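PDB 5DS0: peptidase M42 from Thaumarchaeota archaeon SCGC AB-539-E09, which probably cleaves amino-terminal residues from peptides, as a metal-dependent, twelve-subunit TET aminopeptidase of the M42 family. Local coordinates for residues C[25-30]-C[47-52]; C[32-37]-C[187-192]. One frame throughout, in Å; residues are numbered along the deposited sequence.

Contact 1: C[25-30]-C[47-52]; sequences EVNAIC and GSVTFI
N27 carries the polar half of this contact. It sits on helix 24-34 and points toward residues 47-49. Its CB lies 4.1 Å from V49 CG1, so the side chain sets out along an apolar methyl. CG stands beside the backbone N and anti to the carbonyl carbon (chi1 -82°). The next torsion turns OD1 back to the CA side and sends ND2 outward. ND2 donates to the carbonyl of G47, with N27 ND2 and G47 O 2.8 Å apart. The acceptor lies close to the plane of the N27 amide, and the donor lies in the plane of the G47 carbonyl. The bond is nevertheless bent, with an N-H...O angle of 135°. ND2 also makes a weak hydrogen bond to A210 O. N27 OD1 is hydrogen-bonded to T67 OG1, next in the chain to the cobalt ligand H66. With hydrogen bonds at both ends of the buried amide, its orientation is probably fixed. The side chain is still about 13 Å from a bound cobalt ion.

The two segments show how a helix lies on the large mixed sheet of the M42 catalytic domain. Strand 49-53 runs antiparallel to both 40-43 and 205-211, and V49 and F51 point from it toward the helix. G47, in the turn before the strand, has a positive phi of 120°. A CB there would jam against the preceding carbonyl oxygen, so the turn calls for glycine.

One helical turn after N27, C30 meets F51. The tip of the ring does the touching: F51 CZ is 4.0 Å from C30 CB. F51 CZ also comes to 3.6 Å from C30 O, which approaches the ring obliquely. C30 CB further touches the ring through F51 CE2, at 4.2 Å.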
loop_
_atom_site.group_PDB
_atom_site.type_symbol
_atom_site.label_atom_id
_atom_site.label_comp_id
_atom_site.label_asym_id
_atom_site.label_seq_id
_atom_site.Cartn_x
_atom_site.Cartn_y
_atom_site.Cartn_z
ATOM N N GLU C 25 -41.368 28.532 10.933
ATOM C CA GLU C 25 -42.317 28.536 9.815
ATOM C C GLU C 25 -43.158 27.253 9.761
ATOM O O GLU C 25 -44.362 27.313 9.527
ATOM C CB GLU C 25 -41.586 28.734 8.490
ATOM C CG GLU C 25 -41.362 30.184 8.086
ATOM C CD GLU C 25 -40.861 30.352 6.642
ATOM O OE1 GLU C 25 -39.723 30.805 6.594
ATOM O OE2 GLU C 25 -41.522 30.065 5.579
ATOM N N VAL C 26 -42.521 26.107 10.000
ATOM C CA VAL C 26 -43.185 24.787 9.906
ATOM C C VAL C 26 -44.107 24.566 11.120
ATOM O O VAL C 26 -45.209 24.047 10.993
ATOM C CB VAL C 26 -42.176 23.609 9.639
ATOM C CG1 VAL C 26 -41.273 23.416 10.827
ATOM C CG2 VAL C 26 -42.903 22.291 9.391
ATOM N N ASN C 27 -43.695 25.013 12.294
ATOM C CA ASN C 27 -44.525 24.869 13.472
ATOM C C ASN C 27 -45.700 25.843 13.470
ATOM O O ASN C 27 -46.720 25.590 14.091
ATOM C CB ASN C 27 -43.654 24.953 14.729
ATOM C CG ASN C 27 -42.994 23.616 15.044
ATOM O OD1 ASN C 27 -43.025 22.692 14.235
ATOM N ND2 ASN C 27 -42.397 23.505 16.217
ATOM N N ALA C 28 -45.549 26.969 12.773
ATOM C CA ALA C 28 -46.661 27.902 12.549
ATOM C C ALA C 28 -47.745 27.232 11.713
ATOM O O ALA C 28 -48.930 27.385 11.980
ATOM C CB ALA C 28 -46.163 29.161 11.863
ATOM N N ILE C 29 -47.323 26.500 10.697
ATOM C CA ILE C 29 -48.248 25.764 9.838
ATOM C C ILE C 29 -49.032 24.733 10.631
ATOM O O ILE C 29 -50.227 24.529 10.394
ATOM C CB ILE C 29 -47.489 25.064 8.688
ATOM C CG1 ILE C 29 -47.047 26.106 7.653
ATOM C CG2 ILE C 29 -48.349 24.006 8.021
ATOM C CD1 ILE C 29 -45.787 25.731 6.916
ATOM N N CYS C 30 -48.344 24.089 11.568
ATOM C CA CYS C 30 -48.960 23.108 12.445
ATOM C C CYS C 30 -49.979 23.761 13.370
ATOM O O CYS C 30 -51.077 23.248 13.523
ATOM C CB CYS C 30 -47.894 22.368 13.267
ATOM S SG CYS C 30 -46.805 21.302 12.288
ATOM N N GLY C 47 -38.737 25.713 20.876
ATOM C CA GLY C 47 -39.594 25.892 19.712
ATOM C C GLY C 47 -40.542 24.742 19.408
ATOM O O GLY C 47 -41.269 24.806 18.425
ATOM N N SER C 48 -40.536 23.682 20.221
ATOM C CA SER C 48 -41.492 22.579 20.052
ATOM C C SER C 48 -42.874 23.055 20.429
ATOM O O SER C 48 -43.050 23.649 21.488
ATOM C CB SER C 48 -41.164 21.382 20.947
ATOM O OG SER C 48 -39.803 21.002 20.863
ATOM N N VAL C 49 -43.846 22.818 19.556
ATOM C CA VAL C 49 -45.242 23.047 19.923
ATOM C C VAL C 49 -45.947 21.689 20.123
ATOM O O VAL C 49 -45.695 20.718 19.409
ATOM C CB VAL C 49 -46.049 23.971 18.959
ATOM C CG1 VAL C 49 -45.312 25.221 18.443
ATOM C CG2 VAL C 49 -46.471 23.181 17.766
ATOM N N THR C 50 -46.839 21.662 21.102
ATOM C CA THR C 50 -47.501 20.461 21.542
ATOM C C THR C 50 -49.007 20.731 21.673
ATOM O O THR C 50 -49.421 21.689 22.305
ATOM C CB THR C 50 -46.929 20.008 22.909
ATOM O OG1 THR C 50 -45.492 19.923 22.849
ATOM C CG2 THR C 50 -47.507 18.657 23.330
ATOM N N PHE C 51 -49.810 19.846 21.098
ATOM C CA PHE C 51 -51.249 19.993 21.050
ATOM C C PHE C 51 -51.899 18.988 21.962
ATOM O O PHE C 51 -51.635 17.791 21.854
ATOM C CB PHE C 51 -51.731 19.747 19.629
ATOM C CG PHE C 51 -51.044 20.601 18.619
ATOM C CD1 PHE C 51 -51.378 21.941 18.505
ATOM C CD2 PHE C 51 -50.051 20.087 17.807
ATOM C CE1 PHE C 51 -50.740 22.752 17.583
ATOM C CE2 PHE C 51 -49.417 20.886 16.878
ATOM C CZ PHE C 51 -49.761 22.220 16.763
ATOM N N ILE C 52 -52.771 19.470 22.841
ATOM C CA ILE C 52 -53.409 18.625 23.844
ATOM C C ILE C 52 -54.856 18.342 23.486
ATOM O O ILE C 52 -55.634 19.256 23.206
ATOM C CB ILE C 52 -53.353 19.273 25.231
ATOM C CG1 ILE C 52 -51.902 19.629 25.577
ATOM C CG2 ILE C 52 -53.930 18.336 26.280
ATOM C CD1 ILE C 52 -51.737 20.463 26.833
#

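Contact 2: C[32-37]-C[187-192]; sequences EYMEPY and VLMEAI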
loop_
_atom_site.group_PDB
_atom_site.type_symbol
_atom_site.label_atom_id
_atom_site.label_comp_id
_atom_site.label_asym_id
_atom_site.label_seq_id
_atom_site.Cartn_x
_atom_site.Cartn_y
_atom_site.Cartn_z
ATOM N N GLU C 32 -51.660 26.491 12.933
ATOM C CA GLU C 32 -52.800 26.969 12.169
ATOM C C GLU C 32 -53.762 25.828 11.815
ATOM O O GLU C 32 -54.973 25.955 11.997
ATOM C CB GLU C 32 -52.347 27.682 10.905
ATOM C CG GLU C 32 -53.473 28.462 10.250
ATOM C CD GLU C 32 -53.025 29.245 9.030
ATOM O OE1 GLU C 32 -51.873 29.038 8.569
ATOM O OE2 GLU C 32 -53.818 30.078 8.536
ATOM N N TYR C 33 -53.226 24.717 11.330
ATOM C CA TYR C 33 -54.047 23.575 10.993
ATOM C C TYR C 33 -54.796 23.036 12.201
ATOM O O TYR C 33 -55.928 22.558 12.067
ATOM C CB TYR C 33 -53.175 22.471 10.437
ATOM C CG TYR C 33 -53.928 21.284 9.903
ATOM C CD1 TYR C 33 -54.399 21.278 8.609
ATOM C CD2 TYR C 33 -54.126 20.154 10.682
ATOM C CE1 TYR C 33 -55.066 20.192 8.107
ATOM C CE2 TYR C 33 -54.791 19.047 10.186
ATOM C CZ TYR C 33 -55.260 19.074 8.898
ATOM O OH TYR C 33 -55.912 17.981 8.378
HETATM N N MSE C 34 -54.174 23.131 13.378
HETATM C CA MSE C 34 -54.735 22.549 14.594
HETATM C C MSE C 34 -55.577 23.473 15.442
HETATM O O MSE C 34 -56.145 23.011 16.428
HETATM C CB MSE C 34 -53.603 22.013 15.461
HETATM C CG MSE C 34 -52.904 20.845 14.783
HETATM SE SE MSE C 34 -53.972 19.183 14.909
HETATM C CE MSE C 34 -53.646 18.855 16.816
ATOM N N GLU C 35 -55.681 24.757 15.092
ATOM C CA GLU C 35 -56.498 25.695 15.885
ATOM C C GLU C 35 -57.880 25.148 16.209
ATOM O O GLU C 35 -58.289 25.170 17.361
ATOM C CB GLU C 35 -56.624 27.070 15.210
ATOM C CG GLU C 35 -55.645 28.116 15.757
ATOM C CD GLU C 35 -55.328 29.233 14.760
ATOM O OE1 GLU C 35 -56.268 29.733 14.093
ATOM O OE2 GLU C 35 -54.127 29.603 14.635
ATOM N N PRO C 36 -58.595 24.629 15.203
ATOM C CA PRO C 36 -59.939 24.127 15.497
ATOM C C PRO C 36 -60.027 22.755 16.153
ATOM O O PRO C 36 -61.127 22.327 16.470
ATOM C CB PRO C 36 -60.605 24.095 14.117
ATOM C CG PRO C 36 -59.492 23.929 13.157
ATOM C CD PRO C 36 -58.312 24.639 13.755
ATOM N N TYR C 37 -58.910 22.068 16.374
ATOM C CA TYR C 37 -58.963 20.672 16.861
ATOM C C TYR C 37 -58.321 20.396 18.223
ATOM O O TYR C 37 -58.644 19.395 18.860
ATOM C CB TYR C 37 -58.348 19.730 15.818
ATOM C CG TYR C 37 -58.958 19.868 14.439
ATOM C CD1 TYR C 37 -60.283 19.533 14.205
ATOM C CD2 TYR C 37 -58.206 20.350 13.371
ATOM C CE1 TYR C 37 -60.845 19.669 12.951
ATOM C CE2 TYR C 37 -58.755 20.482 12.108
ATOM C CZ TYR C 37 -60.076 20.138 11.905
ATOM O OH TYR C 37 -60.616 20.282 10.652
ATOM N N VAL C 187 -49.037 12.496 10.880
ATOM C CA VAL C 187 -49.822 11.413 11.447
ATOM C C VAL C 187 -50.450 11.800 12.774
ATOM O O VAL C 187 -51.635 11.592 12.976
ATOM C CB VAL C 187 -48.958 10.170 11.666
ATOM C CG1 VAL C 187 -49.691 9.134 12.511
ATOM C CG2 VAL C 187 -48.590 9.556 10.328
ATOM N N LEU C 188 -49.665 12.350 13.690
ATOM C CA LEU C 188 -50.203 12.661 15.007
ATOM C C LEU C 188 -51.246 13.772 14.942
ATOM O O LEU C 188 -52.246 13.734 15.659
ATOM C CB LEU C 188 -49.099 13.001 16.004
ATOM C CG LEU C 188 -48.230 14.240 15.784
ATOM C CD1 LEU C 188 -48.778 15.488 16.467
ATOM C CD2 LEU C 188 -46.825 13.956 16.298
HETATM N N MSE C 189 -51.026 14.743 14.071
HETATM C CA MSE C 189 -52.011 15.801 13.852
HETATM C C MSE C 189 -53.296 15.266 13.271
HETATM O O MSE C 189 -54.376 15.673 13.680
HETATM C CB MSE C 189 -51.437 16.856 12.919
HETATM C CG MSE C 189 -50.489 17.747 13.701
HETATM SE SE MSE C 189 -49.948 19.265 12.580
HETATM C CE MSE C 189 -48.733 18.363 11.320
ATOM N N GLU C 190 -53.196 14.367 12.302
ATOM C CA GLU C 190 -54.382 13.788 11.688
ATOM C C GLU C 190 -55.115 12.890 12.656
ATOM O O GLU C 190 -56.338 12.796 12.609
ATOM C CB GLU C 190 -54.024 13.002 10.426
ATOM C CG GLU C 190 -53.717 13.892 9.230
ATOM C CD GLU C 190 -54.922 14.691 8.780
ATOM O OE1 GLU C 190 -55.789 14.106 8.096
ATOM O OE2 GLU C 190 -55.024 15.879 9.153
ATOM N N ALA C 191 -54.373 12.214 13.523
ATOM C CA ALA C 191 -54.985 11.366 14.528
ATOM C C ALA C 191 -55.839 12.212 15.459
ATOM O O ALA C 191 -56.998 11.904 15.691
ATOM C CB ALA C 191 -53.924 10.622 15.315
ATOM N N ILE C 192 -55.265 13.279 15.989
ATOM C CA ILE C 192 -55.992 14.156 16.886
ATOM C C ILE C 192 -57.191 14.775 16.181
ATOM O O ILE C 192 -58.274 14.856 16.758
ATOM C CB ILE C 192 -55.069 15.245 17.467
ATOM C CG1 ILE C 192 -54.131 14.616 18.498
ATOM C CG2 ILE C 192 -55.870 16.346 18.136
ATOM C CD1 ILE C 192 -52.913 15.452 18.812
#
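A single hydrogen bond makes the polar part of the contact. Y33 OH donates to E190 OE2, with 2.4 Å modelled between Y33 OH and E190 OE2. The acceptor uses its syn lone pair, on the side of the other oxygen. It sits at the edge of the phenol ring, near the ring plane, while the carboxylate plane is turned 55° from the ring. Y33 has CG anti to the backbone N (chi1 -173°), which sends the ring out toward helix 179-197. The CB of E190 points away, but a bend at chi2 (-65°) brings its carboxylate back. A phenylalanine at Y33 would lack the hydroxyl that E190 OE2 accepts from, and would probably loosen the link between the two helices.

The apolar part is built on M34 and M189, both modelled as selenomethionine. They cross obliquely, and M34 SE lies 4.0 Å from M189 CG. M34 SE also rests 3.7 Å from the backbone oxygen, M189 O. M34 is bent at both chi2 and chi3, so its terminal methyl turns to I192. M34 CE meets I192 CG2 at 3.6 Å, with the two side chains at about a right angle. Y37 adds its backbone: Y37 O is 4.2 Å from I192 CG2. Its ring leads away from helix 179-197 and has P36 CG over one face.

Here the C-terminal end of helix 24-34 packs against helix 179-197, which begins just before the cobalt ligand D180. The other carboxylate oxygen, E190 OE1, forms a salt bridge with R193 and a hydrogen bond with S6 of helix 2-15. The nearby arginine probably keeps E190 ionised, with Y33 supplying a neutral donor to the buried charge.

Overall arrangement
After helix 2-15, the chain enters helix 24-34, which serves both contacts. Its earlier part, 25-30, meets 47-52, so contact 1 closes a short loop of 16 residues that includes strand 40-43. The end of the helix and the residues after it, 32-37, meet 187-192, so contact 2 closes a much longer loop of 149 residues that takes in the six-stranded barrel. The order 25-30, 32-37, 47-52, 187-192 makes the contacts cross rather than nest. Their centres are about 10 Å apart, and they touch: F51 CB packs on M34 CE, and C30 SG on M189 CE. Helix 24-34 thus joins strand 49-53 of the mixed sheet to helix 179-197.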